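Local structure of CpuTA1 (Curtobacterium pusillum, 5K3W) at residues A[81-86]-A[120-125]. The protein is a PLP-dependent enzyme of the class IV aminotransferase family, present as two subunits with bound pyridoxal-5'-phosphate and 3-aminobenzoic acid in the model. Sequence-based numbering, arbitrary orientation.
Sequences ALLDLP and LTRGIE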
loop_
_atom_site.group_PDB
_atom_site.type_symbol
_atom_site.label_atom_id
_atom_site.label_comp_id
_atom_site.label_asym_id
_atom_site.label_seq_id
_atom_site.Cartn_x
_atom_site.Cartn_y
_atom_site.Cartn_z
ATOM N N ALA A 81 -15.502 -2.435 -1.503
ATOM C CA ALA A 81 -16.056 -3.676 -0.963
ATOM C C ALA A 81 -14.964 -4.711 -0.728
ATOM O O ALA A 81 -14.983 -5.417 0.287
ATOM C CB ALA A 81 -17.141 -4.234 -1.902
ATOM N N LEU A 82 -14.006 -4.817 -1.653
ATOM C CA LEU A 82 -12.892 -5.734 -1.437
ATOM C C LEU A 82 -12.123 -5.414 -0.155
ATOM O O LEU A 82 -11.586 -6.328 0.483
ATOM C CB LEU A 82 -11.948 -5.716 -2.639
ATOM C CG LEU A 82 -12.484 -6.310 -3.951
ATOM C CD1 LEU A 82 -11.460 -6.170 -5.057
ATOM C CD2 LEU A 82 -12.893 -7.768 -3.795
ATOM N N LEU A 83 -12.042 -4.139 0.232
ATOM C CA LEU A 83 -11.334 -3.741 1.444
ATOM C C LEU A 83 -12.248 -3.649 2.668
ATOM O O LEU A 83 -11.842 -3.093 3.698
ATOM C CB LEU A 83 -10.616 -2.400 1.224
ATOM C CG LEU A 83 -9.198 -2.460 0.646
ATOM C CD1 LEU A 83 -9.237 -2.857 -0.808
ATOM C CD2 LEU A 83 -8.433 -1.143 0.832
ATOM N N ASP A 84 -13.465 -4.183 2.582
ATOM C CA ASP A 84 -14.429 -4.115 3.681
ATOM C C ASP A 84 -14.678 -2.672 4.114
ATOM O O ASP A 84 -14.922 -2.399 5.292
ATOM C CB ASP A 84 -13.986 -4.955 4.885
ATOM C CG ASP A 84 -13.690 -6.397 4.526
ATOM O OD1 ASP A 84 -14.521 -7.037 3.850
ATOM O OD2 ASP A 84 -12.611 -6.894 4.921
ATOM N N LEU A 85 -14.604 -1.738 3.184
ATOM C CA LEU A 85 -15.046 -0.396 3.527
ATOM C C LEU A 85 -16.550 -0.267 3.321
ATOM O O LEU A 85 -17.172 -1.069 2.608
ATOM C CB LEU A 85 -14.303 0.633 2.675
ATOM C CG LEU A 85 -12.810 0.787 2.979
ATOM C CD1 LEU A 85 -12.075 1.406 1.790
ATOM C CD2 LEU A 85 -12.598 1.621 4.241
ATOM N N PRO A 86 -17.178 0.718 3.949
ATOM C CA PRO A 86 -18.600 0.959 3.685
ATOM C C PRO A 86 -18.806 1.427 2.254
ATOM O O PRO A 86 -17.896 1.919 1.582
ATOM C CB PRO A 86 -18.980 2.054 4.687
ATOM C CG PRO A 86 -17.830 2.108 5.673
ATOM C CD PRO A 86 -16.621 1.677 4.916
ATOM N N LEU A 120 -10.534 7.584 -0.939
ATOM C CA LEU A 120 -11.398 7.147 0.151
ATOM C C LEU A 120 -10.601 6.236 1.075
ATOM O O LEU A 120 -10.112 5.188 0.640
ATOM C CB LEU A 120 -12.632 6.421 -0.391
ATOM C CG LEU A 120 -13.572 5.728 0.608
ATOM C CD1 LEU A 120 -14.043 6.700 1.652
ATOM C CD2 LEU A 120 -14.761 5.129 -0.128
ATOM N N THR A 121 -10.484 6.619 2.343
ATOM C CA THR A 121 -9.715 5.843 3.315
ATOM C C THR A 121 -10.596 5.408 4.485
ATOM O O THR A 121 -11.724 5.882 4.664
ATOM C CB THR A 121 -8.519 6.636 3.863
ATOM O OG1 THR A 121 -8.983 7.528 4.880
ATOM C CG2 THR A 121 -7.833 7.441 2.758
ATOM N N ARG A 122 -10.052 4.500 5.297
ATOM C CA ARG A 122 -10.745 4.026 6.492
ATOM C C ARG A 122 -10.812 5.092 7.581
ATOM O O ARG A 122 -11.497 4.882 8.584
ATOM C CB ARG A 122 -10.071 2.741 7.025
ATOM C CG ARG A 122 -10.989 1.815 7.863
ATOM C CD ARG A 122 -10.383 0.412 8.079
ATOM N NE ARG A 122 -9.844 -0.185 6.851
ATOM C CZ ARG A 122 -10.527 -0.961 6.006
ATOM N NH1 ARG A 122 -11.796 -1.262 6.241
ATOM N NH2 ARG A 122 -9.943 -1.433 4.912
ATOM N N GLY A 123 -10.128 6.224 7.405
ATOM C CA GLY A 123 -10.241 7.354 8.306
ATOM C C GLY A 123 -9.130 7.420 9.342
ATOM O O GLY A 123 -8.215 6.590 9.407
ATOM N N ILE A 124 -9.235 8.469 10.157
ATOM C CA ILE A 124 -8.427 8.609 11.361
ATOM C C ILE A 124 -8.602 7.384 12.242
ATOM O O ILE A 124 -9.728 6.944 12.506
ATOM C CB ILE A 124 -8.833 9.893 12.100
ATOM C CG1 ILE A 124 -8.840 11.083 11.120
ATOM C CG2 ILE A 124 -7.934 10.107 13.309
ATOM C CD1 ILE A 124 -9.420 12.368 11.684
ATOM N N GLU A 125 -7.485 6.836 12.713
ATOM C CA GLU A 125 -7.525 5.564 13.421
ATOM C C GLU A 125 -8.193 5.722 14.784
ATOM O O GLU A 125 -8.013 6.732 15.469
ATOM C CB GLU A 125 -6.111 4.997 13.577
ATOM C CG GLU A 125 -6.049 3.743 14.448
ATOM C CD GLU A 125 -4.891 2.824 14.096
ATOM O OE1 GLU A 125 -5.123 1.600 13.969
ATOM O OE2 GLU A 125 -3.755 3.323 13.942
#
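L85 lays its CD2 methyl over one face of the R122 guanidinium, offset toward the rim, with CD2 3.6 Å from R122 NH1. The same methyl also rides against the aliphatic base of the arginine, 3.9 Å from R122 CB, so one branch of L85 touches both the base and the guanidinium of R122 where the two side chains cross. With CG anti to the backbone N (chi1 -155°), the R122 chain extends toward residues 83-85 and bends at chi3, which turns its end onto the backbone carbonyls there. L83 O sits almost in the guanidinium plane and takes both terminal nitrogens, R122 NH2 at 2.8 Å and R122 NH1 at 3.1 Å; the NH2 bond is the straighter, 157° against 137° at the hydrogen. A weak third bond runs from R122 NH1 to D84 O (3.5 Å). R122 NE makes a salt bridge to D53, so carbonyls and carboxylate together fix the rotation of the flat group. L120 and L83 both pack against V55 of strand 54-62, the neighbouring strand of the sheet. T121 OG1 accepts from G123 N (3.1 Å), an ST turn, and is also hydrogen-bonded to D46. The D84 carboxylate is engaged by R186 and R190 of the second subunit, placing the contact beside the dimer interface. L83 and D84, whose carbonyls R122 binds, lie in the Schellman motif that ends helix 69-82, with D84 (positive phi) as C-prime; the contact thus ties a helix C-terminus to strand 114-121 and its continuation in a class IV aminotransferase fold.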